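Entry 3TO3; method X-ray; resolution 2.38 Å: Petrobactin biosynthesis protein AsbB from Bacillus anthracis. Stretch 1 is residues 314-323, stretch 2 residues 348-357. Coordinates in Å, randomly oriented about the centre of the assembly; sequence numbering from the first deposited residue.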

ATOM      1  N   LYS B 314       7.392  -9.467  15.831  1.00 47.62           N
ATOM      2  CA  LYS B 314       6.368  -9.950  16.757  1.00 53.62           C
ATOM      3  C   LYS B 314       6.766  -9.568  18.205  1.00 59.38           C
ATOM      4  O   LYS B 314       7.874  -9.905  18.673  1.00 52.59           O
ATOM      5  CB  LYS B 314       6.147 -11.472  16.632  1.00 53.69           C
ATOM      6  CG  LYS B 314       5.759 -11.995  15.248  1.00 57.12           C
ATOM      7  CD  LYS B 314       4.351 -11.553  14.874  1.00 73.11           C
ATOM      8  CE  LYS B 314       3.662 -12.523  13.901  1.00 84.63           C
ATOM      9  NZ  LYS B 314       2.231 -12.144  13.608  1.00 82.20           N
ATOM     10  N   PRO B 315       5.866  -8.851  18.909  1.00 49.58           N
ATOM     11  CA  PRO B 315       6.078  -8.448  20.304  1.00 48.73           C
ATOM     12  C   PRO B 315       6.466  -9.622  21.218  1.00 48.80           C
ATOM     13  O   PRO B 315       7.383  -9.487  22.045  1.00 41.60           O
ATOM     14  CB  PRO B 315       4.714  -7.892  20.710  1.00 58.35           C
ATOM     15  CG  PRO B 315       4.164  -7.342  19.405  1.00 51.64           C
ATOM     16  CD  PRO B 315       4.598  -8.335  18.365  1.00 45.06           C
ATOM     17  N   TYR B 316       5.796 -10.768  21.082  1.00 43.68           N
ATOM     18  CA  TYR B 316       6.146 -11.870  21.944  1.00 42.17           C
ATOM     19  C   TYR B 316       7.597 -12.319  21.680  1.00 49.47           C
ATOM     20  O   TYR B 316       8.305 -12.677  22.614  1.00 50.33           O
ATOM     21  CB  TYR B 316       5.136 -13.023  21.870  1.00 50.14           C
ATOM     22  CG  TYR B 316       4.865 -13.508  20.486  1.00 60.52           C
ATOM     23  CD1 TYR B 316       5.677 -14.479  19.907  1.00 60.14           C
ATOM     24  CD2 TYR B 316       3.787 -13.003  19.742  1.00 67.12           C
ATOM     25  CE1 TYR B 316       5.439 -14.937  18.619  1.00 64.30           C
ATOM     26  CE2 TYR B 316       3.535 -13.465  18.451  1.00 71.95           C
ATOM     27  CZ  TYR B 316       4.372 -14.434  17.901  1.00 72.92           C
ATOM     28  OH  TYR B 316       4.157 -14.904  16.629  1.00 79.37           O
ATOM     29  N   SER B 317       8.047 -12.255  20.422  1.00 45.30           N
ATOM     30  CA  SER B 317       9.386 -12.737  20.100  1.00 46.48           C
ATOM     31  C   SER B 317      10.480 -11.730  20.486  1.00 39.38           C
ATOM     32  O   SER B 317      11.564 -12.118  20.859  1.00 44.11           O
ATOM     33  CB  SER B 317       9.492 -13.177  18.637  1.00 53.80           C
ATOM     34  OG  SER B 317       9.729 -12.073  17.818  1.00 59.79           O
ATOM     35  N   VAL B 318      10.177 -10.441  20.420  1.00 45.33           N
ATOM     36  CA  VAL B 318      11.044  -9.422  20.971  1.00 42.83           C
ATOM     37  C   VAL B 318      11.217  -9.648  22.490  1.00 48.65           C
ATOM     38  O   VAL B 318      12.325  -9.549  23.033  1.00 44.60           O
ATOM     39  CB  VAL B 318      10.469  -8.017  20.703  1.00 47.96           C
ATOM     40  CG1 VAL B 318      11.158  -6.966  21.586  1.00 41.45           C
ATOM     41  CG2 VAL B 318      10.601  -7.671  19.208  1.00 45.04           C
ATOM     42  N   ALA B 319      10.125  -9.998  23.156  1.00 47.02           N
ATOM     43  CA  ALA B 319      10.125 -10.156  24.610  1.00 51.70           C
ATOM     44  C   ALA B 319      10.988 -11.340  25.066  1.00 56.18           C
ATOM     45  O   ALA B 319      11.647 -11.282  26.113  1.00 54.91           O
ATOM     46  CB  ALA B 319       8.714 -10.320  25.117  1.00 42.81           C
ATOM     47  N   SER B 320      10.981 -12.418  24.290  1.00 43.98           N
ATOM     48  CA  SER B 320      11.697 -13.612  24.708  1.00 40.82           C
ATOM     49  C   SER B 320      13.126 -13.705  24.130  1.00 42.83           C
ATOM     50  O   SER B 320      13.842 -14.686  24.362  1.00 47.17           O
ATOM     51  CB  SER B 320      10.894 -14.877  24.390  1.00 39.55           C
ATOM     52  OG  SER B 320      10.645 -14.925  22.997  1.00 44.63           O
ATOM     53  N   ALA B 321      13.559 -12.684  23.403  1.00 33.26           N
ATOM     54  CA  ALA B 321      14.817 -12.825  22.696  1.00 41.42           C
ATOM     55  C   ALA B 321      16.011 -12.915  23.652  1.00 46.37           C
ATOM     56  O   ALA B 321      16.797 -13.851  23.541  1.00 42.72           O
ATOM     57  CB  ALA B 321      15.008 -11.722  21.655  1.00 38.67           C
ATOM     58  N   PRO B 322      16.149 -11.949  24.587  1.00 44.38           N
ATOM     59  CA  PRO B 322      17.310 -12.041  25.490  1.00 34.08           C
ATOM     60  C   PRO B 322      17.326 -13.365  26.253  1.00 37.91           C
ATOM     61  O   PRO B 322      18.389 -13.958  26.380  1.00 48.41           O
ATOM     62  CB  PRO B 322      17.149 -10.839  26.403  1.00 34.96           C
ATOM     63  CG  PRO B 322      16.361  -9.821  25.514  1.00 44.62           C
ATOM     64  CD  PRO B 322      15.390 -10.699  24.776  1.00 42.55           C
ATOM     65  N   ALA B 323      16.171 -13.896  26.624  1.00 36.70           N
ATOM     66  CA  ALA B 323      16.149 -15.168  27.386  1.00 37.52           C
ATOM     67  C   ALA B 323      16.486 -16.373  26.547  1.00 43.34           C
ATOM     68  O   ALA B 323      17.091 -17.327  27.039  1.00 49.05           O
ATOM     69  CB  ALA B 323      14.794 -15.378  28.066  1.00 36.90           C
TER
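Stretch 2 348-357: KEFSSVMYDT

Stretch 2 runs as an extended strand across the helix of stretch 1. The strand includes Ser352 to Tyr355, and from Ser351 to Met354 phi stays between -156° and -159° with psi between 153° and 162°, a nearly fully stretched backbone. Helix 315-323 begins directly after Lys314, which occupies the N-cap position. The two axes approach to 6.7 Å, and their N-to-C directions differ by 140° (signed crossing angle -140°), so the strand travels roughly against the helix but obliquely. The CA register confirms this sense: Pro322 CA lies 4.7 Å from Phe350 CA, Val318 CA 6.1 Å from Ser352 CA, and Pro315 CA 6.9 Å from Asp356 CA. The separation is thus smallest, among these pairs, at Pro322 and Phe350. Together the two stretches bury 463 Å², summed over both sides.

From Ser351 to Met354 the CA-to-CB bonds alternate, away for Ser351 and Val353 and toward the helix for Ser352 and Met354; Phe350, with phi/psi of -101°/-6°, also points away and breaks the pattern. Asp356, past the strand, points toward the helix. On the helix, Pro315, Val318 and Ala321 point toward the strand.

The direct hydrogen bond between the stretches is made by Ser352, whose OG donates to Val318 O at 2.7 Å. Chi1 of 72° (p) places the hydroxyl for this contact. The acceptor lies where the helix is kinked: Ala321 N reaches Val318 O only through a weak bond of 3.4 Å, and the nitrogens of Pro322 and Ala323 have no bond to the preceding turn. Pro322, being a proline, has no amide hydrogen to offer. Its ring also packs near the serine, with Pro322 CD 3.4 Å from Ser352 OG.

Apolar packing centres on Met354, a selenomethionine that loses 75 Å² to stretch 1, the largest area of any residue here. Its methyl group meets two successive helix residues: Met354 CE is 3.8 Å from Val318 CG1 and 3.6 Å from Ala319 CB. The CB of Ala319 makes this contact even though its CA-to-CB bond points away overall. The selenium packs against the first helical residue, Met354 SE lying 3.9 Å from Pro315 CB. Beyond it, Asp356 OD1 approaches Pro315 CB at 3.7 Å, a van der Waals contact at the helix start. Val318 CG1 also touches Ser352 CB at 3.8 Å, so this branch spans the strand positions on both sides of Val353.

At the other end, contacts involve more backbone. Pro322 CA makes a CA-H...O contact with Glu349 O at 3.3 Å, with an angle of 157° at the hydrogen, close enough to linear to be directional. The proline ring continues along the strand, with Pro322 CB 3.9 Å from Phe350 O and Pro322 CG 3.8 Å from Ser351 CA.

A single water completes the polar bridging. Water 1 donates to Ala321 O at 2.9 Å and to Glu349 OE1 at 2.6 Å, linking two acceptors that could not hydrogen-bond to each other directly.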

ATOM      1  N   LYS B 348      24.645 -13.326  20.221  1.00 39.85           N
ATOM      2  CA  LYS B 348      23.580 -13.293  21.197  1.00 44.29           C
ATOM      3  C   LYS B 348      22.688 -12.097  20.912  1.00 47.49           C
ATOM      4  O   LYS B 348      23.200 -11.004  20.656  1.00 43.70           O
ATOM      5  CB  LYS B 348      24.136 -13.224  22.622  1.00 41.77           C
ATOM      6  CG  LYS B 348      24.876 -14.481  23.090  1.00 51.80           C
ATOM      7  CD  LYS B 348      25.326 -14.330  24.565  1.00 64.79           C
ATOM      8  CE  LYS B 348      26.538 -15.227  24.930  1.00109.14           C
ATOM      9  NZ  LYS B 348      27.893 -14.723  24.498  1.00102.28           N
ATOM     10  N   GLU B 349      21.369 -12.299  20.977  1.00 42.52           N
ATOM     11  CA  GLU B 349      20.475 -11.171  20.919  1.00 42.15           C
ATOM     12  C   GLU B 349      20.334 -10.863  22.402  1.00 45.79           C
ATOM     13  O   GLU B 349      19.490 -11.423  23.082  1.00 48.76           O
ATOM     14  CB  GLU B 349      19.144 -11.696  20.312  1.00 36.15           C
ATOM     15  CG  GLU B 349      19.283 -12.011  18.773  1.00 45.15           C
ATOM     16  CD  GLU B 349      18.330 -13.067  18.192  1.00 52.45           C
ATOM     17  OE1 GLU B 349      17.319 -13.474  18.801  1.00 58.78           O
ATOM     18  OE2 GLU B 349      18.599 -13.515  17.074  1.00 64.95           O
ATOM     19  N   PHE B 350      21.093  -9.878  22.874  1.00 41.53           N
ATOM     20  CA  PHE B 350      21.308  -9.792  24.309  1.00 41.53           C
ATOM     21  C   PHE B 350      20.430  -8.740  24.978  1.00 43.31           C
ATOM     22  O   PHE B 350      20.393  -8.614  26.208  1.00 42.14           O
ATOM     23  CB  PHE B 350      22.805  -9.590  24.637  1.00 44.16           C
ATOM     24  CG  PHE B 350      23.372  -8.327  24.080  1.00 48.21           C
ATOM     25  CD1 PHE B 350      23.946  -8.313  22.815  1.00 46.42           C
ATOM     26  CD2 PHE B 350      23.294  -7.145  24.791  1.00 48.16           C
ATOM     27  CE1 PHE B 350      24.443  -7.160  22.277  1.00 42.42           C
ATOM     28  CE2 PHE B 350      23.788  -5.978  24.253  1.00 53.45           C
ATOM     29  CZ  PHE B 350      24.373  -5.984  22.988  1.00 48.87           C
ATOM     30  N   SER B 351      19.705  -7.996  24.165  1.00 45.10           N
ATOM     31  CA  SER B 351      18.821  -6.985  24.703  1.00 45.97           C
ATOM     32  C   SER B 351      17.695  -6.688  23.722  1.00 46.85           C
ATOM     33  O   SER B 351      17.855  -6.886  22.508  1.00 43.54           O
ATOM     34  CB  SER B 351      19.636  -5.746  25.004  1.00 42.17           C
ATOM     35  OG  SER B 351      18.883  -4.838  25.748  1.00 37.59           O
ATOM     36  N   SER B 352      16.551  -6.237  24.228  1.00 39.03           N
ATOM     37  CA  SER B 352      15.437  -5.938  23.334  1.00 42.26           C
ATOM     38  C   SER B 352      14.497  -4.985  24.018  1.00 41.48           C
ATOM     39  O   SER B 352      14.500  -4.907  25.212  1.00 45.20           O
ATOM     40  CB  SER B 352      14.682  -7.205  22.957  1.00 32.98           C
ATOM     41  OG  SER B 352      13.955  -7.656  24.071  1.00 40.24           O
ATOM     42  N   VAL B 353      13.722  -4.239  23.247  1.00 43.44           N
ATOM     43  CA  VAL B 353      12.791  -3.285  23.813  1.00 46.82           C
ATOM     44  C   VAL B 353      11.715  -3.048  22.780  1.00 45.17           C
ATOM     45  O   VAL B 353      11.973  -3.184  21.588  1.00 39.41           O
ATOM     46  CB  VAL B 353      13.489  -1.957  24.125  1.00 40.22           C
ATOM     47  CG1 VAL B 353      13.918  -1.274  22.831  1.00 32.83           C
ATOM     48  CG2 VAL B 353      12.581  -1.059  24.962  1.00 28.96           C
HETATM   49  N   MSE B 354      10.523  -2.683  23.222  1.00 41.23           N
HETATM   50  CA  MSE B 354       9.430  -2.423  22.294  1.00 46.07           C
HETATM   51  C   MSE B 354       8.308  -1.539  22.873  1.00 49.79           C
HETATM   52  O   MSE B 354       8.147  -1.380  24.088  1.00 51.20           O
HETATM   53  CB  MSE B 354       8.810  -3.732  21.906  1.00 39.85           C
HETATM   54  CG  MSE B 354       7.939  -4.200  23.041  1.00 51.77           C
HETATM   55 SE   MSE B 354       7.349  -5.988  22.775  0.72 81.77          SE
HETATM   56  CE  MSE B 354       8.402  -6.861  24.179  1.00107.46           C
ATOM     57  N   TYR B 355       7.518  -0.983  21.974  1.00 46.80           N
ATOM     58  CA  TYR B 355       6.352  -0.204  22.335  1.00 45.08           C
ATOM     59  C   TYR B 355       5.193  -0.881  21.624  1.00 49.70           C
ATOM     60  O   TYR B 355       5.171  -0.937  20.403  1.00 55.11           O
ATOM     61  CB  TYR B 355       6.526   1.218  21.831  1.00 35.87           C
ATOM     62  CG  TYR B 355       5.376   2.148  22.141  1.00 38.17           C
ATOM     63  CD1 TYR B 355       5.356   2.884  23.321  1.00 48.80           C
ATOM     64  CD2 TYR B 355       4.326   2.315  21.245  1.00 35.36           C
ATOM     65  CE1 TYR B 355       4.318   3.764  23.610  1.00 50.97           C
ATOM     66  CE2 TYR B 355       3.295   3.210  21.506  1.00 45.23           C
ATOM     67  CZ  TYR B 355       3.289   3.924  22.691  1.00 48.91           C
ATOM     68  OH  TYR B 355       2.270   4.810  22.953  1.00 41.39           O
ATOM     69  N   ASP B 356       4.271  -1.441  22.393  1.00 54.16           N
ATOM     70  CA  ASP B 356       3.255  -2.341  21.859  1.00 59.60           C
ATOM     71  C   ASP B 356       1.927  -1.985  22.473  1.00 60.28           C
ATOM     72  O   ASP B 356       1.780  -2.027  23.677  1.00 61.39           O
ATOM     73  CB  ASP B 356       3.581  -3.805  22.204  1.00 62.13           C
ATOM     74  CG  ASP B 356       2.452  -4.781  21.817  1.00 70.16           C
ATOM     75  OD1 ASP B 356       2.258  -5.815  22.521  1.00 66.92           O
ATOM     76  OD2 ASP B 356       1.766  -4.518  20.798  1.00 68.64           O
ATOM     77  N   THR B 357       0.955  -1.672  21.631  1.00 63.69           N
ATOM     78  CA  THR B 357      -0.389  -1.365  22.083  1.00 61.94           C
ATOM     79  C   THR B 357      -1.385  -2.390  21.561  1.00 66.12           C
ATOM     80  O   THR B 357      -1.020  -3.383  20.924  1.00 60.10           O
ATOM     81  CB  THR B 357      -0.812   0.030  21.606  1.00 68.68           C
ATOM     82  OG1 THR B 357      -0.825   0.072  20.168  1.00 76.14           O
ATOM     83  CG2 THR B 357       0.168   1.070  22.133  1.00 66.54           C
TER
HETATM   84  O   HOH W   1      17.564 -14.923  21.000  1.00 52.34           O